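Local coordinates for protein MaoC-like dehydratase (Phytophthora Capsici, PDB 3KH8) that probably catalyses the reversible hydration of enoyl-CoA thioesters, as a MaoC-like dehydratase of the hydratase 2 family built on hot dog domains, at residues P46-T51 / G145-I150; S129-R134 / V174-S179; F281-F286 / R312-V317. All blocks are in the same frame, centred on the assembly; numbering follows the deposited sequence.

Following the chain from its N terminus, contact 1 comes first: strand 48-54 pairs with strand 141-154 and closes a loop of 93 residues that holds several helices. Contact 2 opens within that loop, at 129-134, and closes beyond it, at 174-179, so the two contacts cross; they also touch, through the CD1 atoms of Ile150 and Ile178, 4.2 Å apart. Contact 3 follows in series, closing a short excursion of 25 residues between 281-286 and 312-317 in the MaoC-like part. Its centre lies about 24 Å from that of contact 2, yet strand 123-132 also pairs with strand 274-281, which carries the sheet from one part into the other.

Contact 1 of 3, residues P46-T51 / G145-I150; sequences PEATYT and GKTKVI
Tyr50 lays its ring over Gly145: the glycine CA sits 4.2 Å from the ring centroid and only 12° off the ring normal, a CH-pi contact over the face. The tyrosine CG stands between its own backbone N and carbonyl carbon (chi1 65°), which brings the ring across the neighbouring strand. At the ring edge, in its plane, Thr147 CG2 approaches Tyr50 CE2 to 3.7 Å, the two side chains crossing at about a right angle. Ala48, Tyr50 and Thr147 share one face of the sheet, and the same methyl also meets Ala48 CB.

The other face carries Thr49 and Lys146, lying side by side and pointing the same way. Glu47 slants across the lysine, with OE2 3.4 Å from Lys146 CD; its salt bridge to Lys146 NZ is long, at 4.0 Å, so any attraction between the charges is probably modest.

Between the two faces, Ala48 and Thr147 exchange two N-H...O bonds of 2.9 Å, and Tyr50 and Gly145 exchange another pair. Gln166 and Gln164 bond the far side of strand 141-154. This alternation of hydrogen-bonded and non-hydrogen-bonded pairs, with strand axes at 150°, is that of an antiparallel sheet, here the curved sheet of a hot dog fold.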
loop_
_atom_site.group_PDB
_atom_site.type_symbol
_atom_site.label_atom_id
_atom_site.label_comp_id
_atom_site.label_asym_id
_atom_site.label_seq_id
_atom_site.Cartn_x
_atom_site.Cartn_y
_atom_site.Cartn_z
ATOM N N PRO A 46 -25.533 -21.906 -13.383
ATOM C CA PRO A 46 -25.253 -20.938 -14.447
ATOM C C PRO A 46 -24.081 -20.033 -14.092
ATOM O O PRO A 46 -23.838 -19.780 -12.909
ATOM C CB PRO A 46 -26.549 -20.117 -14.543
ATOM C CG PRO A 46 -27.541 -20.792 -13.637
ATOM C CD PRO A 46 -26.749 -21.551 -12.632
ATOM N N GLU A 47 -23.356 -19.567 -15.106
ATOM C CA GLU A 47 -22.220 -18.676 -14.880
ATOM C C GLU A 47 -22.680 -17.333 -14.314
ATOM O O GLU A 47 -23.760 -16.842 -14.646
ATOM C CB GLU A 47 -21.386 -18.480 -16.157
ATOM C CG GLU A 47 -22.070 -17.693 -17.272
ATOM C CD GLU A 47 -21.105 -17.170 -18.327
ATOM O OE1 GLU A 47 -20.002 -17.741 -18.490
ATOM O OE2 GLU A 47 -21.459 -16.181 -19.005
ATOM N N ALA A 48 -21.861 -16.761 -13.440
ATOM C CA ALA A 48 -22.116 -15.430 -12.907
ATOM C C ALA A 48 -21.270 -14.421 -13.669
ATOM O O ALA A 48 -20.108 -14.688 -13.997
ATOM C CB ALA A 48 -21.813 -15.382 -11.421
ATOM N N THR A 49 -21.866 -13.274 -13.969
ATOM C CA THR A 49 -21.172 -12.214 -14.688
ATOM C C THR A 49 -21.084 -10.970 -13.809
ATOM O O THR A 49 -22.068 -10.565 -13.191
ATOM C CB THR A 49 -21.868 -11.893 -16.029
ATOM O OG1 THR A 49 -21.966 -13.089 -16.813
ATOM C CG2 THR A 49 -21.083 -10.856 -16.815
ATOM N N TYR A 50 -19.892 -10.389 -13.736
ATOM C CA TYR A 50 -19.680 -9.164 -12.969
ATOM C C TYR A 50 -18.668 -8.254 -13.654
ATOM O O TYR A 50 -18.095 -8.605 -14.687
ATOM C CB TYR A 50 -19.265 -9.476 -11.521
ATOM C CG TYR A 50 -17.928 -10.173 -11.378
ATOM C CD1 TYR A 50 -16.766 -9.444 -11.116
ATOM C CD2 TYR A 50 -17.825 -11.561 -11.496
ATOM C CE1 TYR A 50 -15.531 -10.077 -10.980
ATOM C CE2 TYR A 50 -16.593 -12.205 -11.365
ATOM C CZ TYR A 50 -15.452 -11.455 -11.105
ATOM O OH TYR A 50 -14.237 -12.078 -10.970
ATOM N N THR A 51 -18.465 -7.080 -13.066
ATOM C CA THR A 51 -17.554 -6.086 -13.602
ATOM C C THR A 51 -16.423 -5.844 -12.612
ATOM O O THR A 51 -16.642 -5.809 -11.402
ATOM C CB THR A 51 -18.296 -4.767 -13.907
ATOM O OG1 THR A 51 -19.430 -5.055 -14.733
ATOM C CG2 THR A 51 -17.399 -3.791 -14.640
ATOM N N GLY A 145 -16.005 -9.898 -15.876
ATOM C CA GLY A 145 -15.637 -11.185 -15.299
ATOM C C GLY A 145 -16.758 -12.197 -15.435
ATOM O O GLY A 145 -17.917 -11.893 -15.140
ATOM N N LYS A 146 -16.408 -13.397 -15.892
ATOM C CA LYS A 146 -17.357 -14.505 -15.992
ATOM C C LYS A 146 -16.840 -15.683 -15.181
ATOM O O LYS A 146 -15.783 -16.244 -15.488
ATOM C CB LYS A 146 -17.573 -14.918 -17.450
ATOM C CG LYS A 146 -18.225 -13.857 -18.319
ATOM C CD LYS A 146 -18.601 -14.420 -19.680
ATOM C CE LYS A 146 -19.073 -13.326 -20.640
ATOM N NZ LYS A 146 -20.253 -12.565 -20.136
ATOM N N THR A 147 -17.579 -16.049 -14.139
ATOM C CA THR A 147 -17.142 -17.110 -13.237
ATOM C C THR A 147 -18.070 -18.324 -13.240
ATOM O O THR A 147 -19.295 -18.187 -13.285
ATOM C CB THR A 147 -16.876 -16.588 -11.797
ATOM O OG1 THR A 147 -16.774 -17.691 -10.886
ATOM C CG2 THR A 147 -17.972 -15.661 -11.333
ATOM N N LYS A 148 -17.458 -19.507 -13.200
ATOM C CA LYS A 148 -18.178 -20.770 -13.271
ATOM C C LYS A 148 -17.394 -21.886 -12.587
ATOM O O LYS A 148 -16.174 -21.987 -12.750
ATOM C CB LYS A 148 -18.428 -21.148 -14.732
ATOM C CG LYS A 148 -19.583 -22.109 -14.932
ATOM C CD LYS A 148 -19.460 -22.856 -16.248
ATOM C CE LYS A 148 -20.810 -23.420 -16.698
ATOM N NZ LYS A 148 -21.523 -24.162 -15.619
ATOM N N VAL A 149 -18.101 -22.720 -11.825
ATOM C CA VAL A 149 -17.509 -23.932 -11.253
ATOM C C VAL A 149 -17.352 -24.961 -12.375
ATOM O O VAL A 149 -18.336 -25.335 -13.018
ATOM C CB VAL A 149 -18.364 -24.503 -10.097
ATOM C CG1 VAL A 149 -17.776 -25.820 -9.585
ATOM C CG2 VAL A 149 -18.472 -23.495 -8.960
ATOM N N ILE A 150 -16.116 -25.401 -12.612
ATOM C CA ILE A 150 -15.804 -26.287 -13.744
ATOM C C ILE A 150 -15.408 -27.714 -13.340
ATOM O O ILE A 150 -15.355 -28.609 -14.187
ATOM C CB ILE A 150 -14.723 -25.683 -14.688
ATOM C CG1 ILE A 150 -13.411 -25.427 -13.930
ATOM C CG2 ILE A 150 -15.253 -24.414 -15.361
ATOM C CD1 ILE A 150 -12.217 -25.139 -14.824
#

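Contact 2 of 3, residues S129-R134 / V174-S179; sequences SVEILR and VAKLIS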
loop_
_atom_site.group_PDB
_atom_site.type_symbol
_atom_site.label_atom_id
_atom_site.label_comp_id
_atom_site.label_asym_id
_atom_site.label_seq_id
_atom_site.Cartn_x
_atom_site.Cartn_y
_atom_site.Cartn_z
ATOM N N SER A 129 -4.295 -21.150 -10.882
ATOM C CA SER A 129 -3.774 -21.050 -12.233
ATOM C C SER A 129 -4.126 -19.683 -12.807
ATOM O O SER A 129 -5.242 -19.190 -12.615
ATOM C CB SER A 129 -4.357 -22.154 -13.115
ATOM O OG SER A 129 -3.929 -21.997 -14.452
ATOM N N VAL A 130 -3.161 -19.075 -13.495
ATOM C CA VAL A 130 -3.354 -17.794 -14.168
ATOM C C VAL A 130 -2.813 -17.885 -15.588
ATOM O O VAL A 130 -1.637 -18.193 -15.794
ATOM C CB VAL A 130 -2.661 -16.628 -13.412
ATOM C CG1 VAL A 130 -2.860 -15.308 -14.147
ATOM C CG2 VAL A 130 -3.197 -16.515 -11.993
ATOM N N GLU A 131 -3.683 -17.634 -16.562
ATOM C CA GLU A 131 -3.291 -17.587 -17.961
ATOM C C GLU A 131 -3.550 -16.192 -18.519
ATOM O O GLU A 131 -4.682 -15.705 -18.483
ATOM C CB GLU A 131 -4.053 -18.637 -18.778
ATOM C CG GLU A 131 -3.567 -18.747 -20.218
ATOM C CD GLU A 131 -4.402 -19.687 -21.073
ATOM O OE1 GLU A 131 -5.315 -20.360 -20.538
ATOM O OE2 GLU A 131 -4.134 -19.748 -22.293
ATOM N N ILE A 132 -2.498 -15.555 -19.032
ATOM C CA ILE A 132 -2.601 -14.187 -19.532
ATOM C C ILE A 132 -2.692 -14.179 -21.060
ATOM O O ILE A 132 -1.736 -14.537 -21.752
ATOM C CB ILE A 132 -1.423 -13.296 -19.045
ATOM C CG1 ILE A 132 -1.249 -13.387 -17.518
ATOM C CG2 ILE A 132 -1.605 -11.840 -19.504
ATOM C CD1 ILE A 132 -2.487 -12.962 -16.701
ATOM N N LEU A 133 -3.855 -13.783 -21.568
ATOM C CA LEU A 133 -4.074 -13.652 -23.007
ATOM C C LEU A 133 -3.536 -12.317 -23.523
ATOM O O LEU A 133 -2.926 -12.255 -24.589
ATOM C CB LEU A 133 -5.564 -13.801 -23.352
ATOM C CG LEU A 133 -6.296 -15.149 -23.210
ATOM C CD1 LEU A 133 -5.454 -16.339 -23.675
ATOM C CD2 LEU A 133 -6.844 -15.380 -21.793
ATOM N N ARG A 134 -3.778 -11.253 -22.757
ATOM C CA ARG A 134 -3.273 -9.915 -23.057
ATOM C C ARG A 134 -2.941 -9.221 -21.740
ATOM O O ARG A 134 -3.723 -9.303 -20.796
ATOM C CB ARG A 134 -4.324 -9.085 -23.805
ATOM C CG ARG A 134 -4.536 -9.472 -25.262
ATOM C CD ARG A 134 -5.360 -8.428 -26.022
ATOM N NE ARG A 134 -6.787 -8.481 -25.700
ATOM C CZ ARG A 134 -7.474 -7.491 -25.133
ATOM N NH1 ARG A 134 -6.876 -6.350 -24.814
ATOM N NH2 ARG A 134 -8.768 -7.641 -24.890
ATOM N N VAL A 174 -8.784 -11.333 -21.845
ATOM C CA VAL A 174 -7.516 -10.809 -21.323
ATOM C C VAL A 174 -6.822 -11.793 -20.370
ATOM O O VAL A 174 -5.603 -11.948 -20.424
ATOM C CB VAL A 174 -7.633 -9.369 -20.694
ATOM C CG1 VAL A 174 -8.435 -8.429 -21.597
ATOM C CG2 VAL A 174 -8.231 -9.402 -19.299
ATOM N N ALA A 175 -7.602 -12.456 -19.513
ATOM C CA ALA A 175 -7.054 -13.420 -18.551
ATOM C C ALA A 175 -8.034 -14.525 -18.183
ATOM O O ALA A 175 -9.248 -14.305 -18.106
ATOM C CB ALA A 175 -6.551 -12.709 -17.286
ATOM N N LYS A 176 -7.485 -15.715 -17.948
ATOM C CA LYS A 176 -8.255 -16.852 -17.469
ATOM C C LYS A 176 -7.637 -17.359 -16.168
ATOM O O LYS A 176 -6.445 -17.683 -16.115
ATOM C CB LYS A 176 -8.289 -17.953 -18.531
ATOM C CG LYS A 176 -9.107 -19.183 -18.158
ATOM C CD LYS A 176 -9.068 -20.202 -19.284
ATOM C CE LYS A 176 -9.601 -21.543 -18.828
ATOM N NZ LYS A 176 -9.316 -22.615 -19.823
ATOM N N LEU A 177 -8.454 -17.405 -15.121
ATOM C CA LEU A 177 -8.014 -17.863 -13.809
ATOM C C LEU A 177 -8.760 -19.133 -13.435
ATOM O O LEU A 177 -9.956 -19.253 -13.693
ATOM C CB LEU A 177 -8.279 -16.799 -12.735
ATOM C CG LEU A 177 -7.983 -15.316 -12.996
ATOM C CD1 LEU A 177 -8.447 -14.476 -11.807
ATOM C CD2 LEU A 177 -6.515 -15.073 -13.275
ATOM N N ILE A 178 -8.049 -20.082 -12.836
ATOM C CA ILE A 178 -8.695 -21.234 -12.217
ATOM C C ILE A 178 -8.225 -21.359 -10.774
ATOM O O ILE A 178 -7.027 -21.509 -10.505
ATOM C CB ILE A 178 -8.449 -22.557 -12.991
ATOM C CG1 ILE A 178 -8.970 -22.440 -14.429
ATOM C CG2 ILE A 178 -9.113 -23.736 -12.259
ATOM C CD1 ILE A 178 -8.403 -23.476 -15.389
ATOM N N SER A 179 -9.185 -21.275 -9.858
ATOM C CA SER A 179 -8.930 -21.393 -8.432
ATOM C C SER A 179 -9.389 -22.759 -7.939
ATOM O O SER A 179 -10.512 -23.181 -8.227
ATOM C CB SER A 179 -9.670 -20.289 -7.674
ATOM O OG SER A 179 -9.507 -20.432 -6.273
HETATM O O HOH W 1 -5.891 -20.421 -15.709
HETATM O O HOH W 2 -6.677 -22.753 -21.536
#
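Val174 loses the most surface to the contact, 103 Å²; although its CB leaves the backbone pointing away from 129-134, CG1 still packs on Arg134. Its carbonyl explains part of this: Val174 O takes two N-H groups, Leu133 N at 2.8 Å from well above the carbonyl plane and Arg134 N at 3.0 Å closer to it. The two bonds differ in straightness, 136° at the hydrogen for Leu133 and 169° for Arg134. Val174 CG1 lies over one face of the Arg134 guanidinium, 3.4 Å from NH2 and offset toward the rim, while that nitrogen forms a salt bridge with Asp169.

Ser129 and Lys176, 66 Å² each, lie on one face together with Glu131 and Ile178. Ser129 pairs with Ile178 through two backbone bonds, and its OG joins a water 2.8 Å away that donates to Lys176 O. That oxygen also accepts from Glu131 N. The Lys176 chain, extended beyond CG, crosses Glu131 at a slant, and a second water links Lys176 NZ to Glu131 OE1, these two atoms being 4.6 Å apart.

Strand 129-132 pairs antiparallel at 167°; on its other edge strand 172-184 makes a classic beta bulge, Val174 and Ala175 both facing Phe167, within the hot dog sheet.

Contact 3 of 3, residues F281-F286 / R312-V317; sequences FSSPCF and RGAVIV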
loop_
_atom_site.group_PDB
_atom_site.type_symbol
_atom_site.label_atom_id
_atom_site.label_comp_id
_atom_site.label_asym_id
_atom_site.label_seq_id
_atom_site.Cartn_x
_atom_site.Cartn_y
_atom_site.Cartn_z
ATOM N N PHE A 281 -0.757 -24.635 -3.126
ATOM C CA PHE A 281 -0.321 -24.121 -1.841
ATOM C C PHE A 281 -0.217 -25.280 -0.867
ATOM O O PHE A 281 -1.216 -25.920 -0.528
ATOM C CB PHE A 281 -1.280 -23.031 -1.351
ATOM C CG PHE A 281 -1.491 -21.933 -2.355
ATOM C CD1 PHE A 281 -0.509 -20.967 -2.567
ATOM C CD2 PHE A 281 -2.657 -21.878 -3.112
ATOM C CE1 PHE A 281 -0.689 -19.954 -3.510
ATOM C CE2 PHE A 281 -2.847 -20.864 -4.063
ATOM C CZ PHE A 281 -1.860 -19.903 -4.258
ATOM N N SER A 282 1.005 -25.554 -0.428
ATOM C CA SER A 282 1.290 -26.801 0.277
ATOM C C SER A 282 1.379 -26.639 1.790
ATOM O O SER A 282 1.038 -27.560 2.531
ATOM C CB SER A 282 2.550 -27.460 -0.291
ATOM O OG SER A 282 3.568 -26.502 -0.496
ATOM N N SER A 283 1.830 -25.472 2.245
ATOM C CA SER A 283 1.906 -25.165 3.675
ATOM C C SER A 283 1.920 -23.648 3.888
ATOM O O SER A 283 2.213 -22.901 2.949
ATOM C CB SER A 283 3.131 -25.830 4.319
ATOM O OG SER A 283 4.328 -25.161 3.968
ATOM N N PRO A 284 1.597 -23.188 5.113
ATOM C CA PRO A 284 1.470 -21.747 5.293
ATOM C C PRO A 284 2.795 -21.013 5.465
ATOM O O PRO A 284 3.795 -21.599 5.889
ATOM C CB PRO A 284 0.615 -21.625 6.559
ATOM C CG PRO A 284 0.905 -22.860 7.327
ATOM C CD PRO A 284 1.159 -23.935 6.310
ATOM N N CYS A 285 2.772 -19.730 5.120
ATOM C CA CYS A 285 3.893 -18.822 5.303
ATOM C C CYS A 285 3.506 -17.778 6.350
ATOM O O CYS A 285 2.349 -17.369 6.430
ATOM C CB CYS A 285 4.216 -18.138 3.974
ATOM S SG CYS A 285 5.625 -17.019 3.996
ATOM N N PHE A 286 4.473 -17.354 7.155
ATOM C CA PHE A 286 4.223 -16.310 8.139
ATOM C C PHE A 286 4.895 -15.014 7.710
ATOM O O PHE A 286 6.058 -15.026 7.289
ATOM C CB PHE A 286 4.680 -16.750 9.537
ATOM C CG PHE A 286 4.008 -18.004 10.015
ATOM C CD1 PHE A 286 2.706 -17.965 10.511
ATOM C CD2 PHE A 286 4.665 -19.230 9.949
ATOM C CE1 PHE A 286 2.076 -19.124 10.943
ATOM C CE2 PHE A 286 4.043 -20.394 10.380
ATOM C CZ PHE A 286 2.741 -20.342 10.878
ATOM N N ARG A 312 12.564 -22.332 7.819
ATOM C CA ARG A 312 11.999 -23.611 8.253
ATOM C C ARG A 312 12.194 -24.736 7.239
ATOM O O ARG A 312 11.852 -25.892 7.514
ATOM C CB ARG A 312 10.506 -23.454 8.573
ATOM C CG ARG A 312 10.215 -22.574 9.787
ATOM C CD ARG A 312 8.729 -22.509 10.118
ATOM N NE ARG A 312 7.979 -21.691 9.165
ATOM C CZ ARG A 312 7.085 -22.159 8.298
ATOM N NH1 ARG A 312 6.805 -23.457 8.248
ATOM N NH2 ARG A 312 6.462 -21.323 7.474
ATOM N N GLY A 313 12.728 -24.394 6.068
ATOM C CA GLY A 313 12.888 -25.344 4.966
ATOM C C GLY A 313 11.579 -25.949 4.481
ATOM O O GLY A 313 11.568 -27.044 3.923
ATOM N N ALA A 314 10.476 -25.239 4.696
ATOM C CA ALA A 314 9.154 -25.741 4.331
ATOM C C ALA A 314 8.708 -25.210 2.974
ATOM O O ALA A 314 8.721 -24.000 2.736
ATOM C CB ALA A 314 8.136 -25.377 5.400
ATOM N N VAL A 315 8.314 -26.116 2.087
ATOM C CA VAL A 315 7.765 -25.711 0.795
ATOM C C VAL A 315 6.362 -25.129 1.005
ATOM O O VAL A 315 5.503 -25.773 1.608
ATOM C CB VAL A 315 7.741 -26.876 -0.230
ATOM C CG1 VAL A 315 9.139 -27.497 -0.395
ATOM C CG2 VAL A 315 6.740 -27.933 0.165
ATOM N N ILE A 316 6.147 -23.900 0.538
ATOM C CA ILE A 316 4.848 -23.235 0.697
ATOM C C ILE A 316 4.064 -23.171 -0.614
ATOM O O ILE A 316 2.835 -23.148 -0.613
ATOM C CB ILE A 316 4.981 -21.819 1.327
ATOM C CG1 ILE A 316 5.883 -20.908 0.476
ATOM C CG2 ILE A 316 5.489 -21.932 2.767
ATOM C CD1 ILE A 316 5.846 -19.425 0.858
ATOM N N VAL A 317 4.794 -23.131 -1.723
ATOM C CA VAL A 317 4.215 -23.153 -3.057
ATOM C C VAL A 317 4.907 -24.293 -3.803
ATOM O O VAL A 317 6.127 -24.278 -3.985
ATOM C CB VAL A 317 4.441 -21.812 -3.792
ATOM C CG1 VAL A 317 3.838 -21.850 -5.172
ATOM C CG2 VAL A 317 3.861 -20.640 -2.987
HETATM O O HOH W 3 1.273 -21.443 0.810
HETATM O O HOH W 4 4.788 -24.019 6.395
#
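Ser282 and Ser283 both reach the carbonyl of Val315, where the loop leaving strand 274-281 packs on the start of strand 314-324, at the end of a strand pairing in the antiparallel sheet of the MaoC-like hot dog domain. Ser283 OG donates to Val315 O at 2.7 Å from above the carbonyl plane, whereas the bond from Ser282 OG is weak. Both hydroxyls are tucked in over their own backbones (chi1 44° and 75°), which turns them to a single acceptor. Alongside, Ser282 N bonds Ile316 O at 3.0 Å, and a water donates to Ile316 O and Ser283 O, joining the two backbones a second time.

Ile316 buries the most surface here, 93 Å². Its CG2 packs against the carbonyl oxygens of Ser283 and Pro284, and CD1 touches Cys285 CB at 3.7 Å. Phe281 meets Val317 as a non-hydrogen-bonded antiparallel pair, the side chains touching loosely. At the other end of the contact, the Arg312 chain bends at chi3, bringing its guanidinium back to the loop. Arg312 NH2 donates to Pro284 O at 3.1 Å, and a water in the guanidinium plane accepts from NH1 at 2.8 Å and donates to both Pro284 O and Ser283 OG. Phe286 CE2 lies over one guanidinium face, toward the rim, with the ring and guanidinium planes 67° apart.

Around these groups, Ile316 and Val317 both face Ala307 in a classic beta bulge, and Ser254 of helix 251-266 packs on Cys285, Ile316 and Val317. Gly313 and Ala314 form a G1 bulge opposite Val309, close behind Arg312. Glu289 is bonded to both partners of the guanidinium-ring contact: its OE2 forms a salt bridge with Arg312 NE, and its OE1 accepts from Phe286 N.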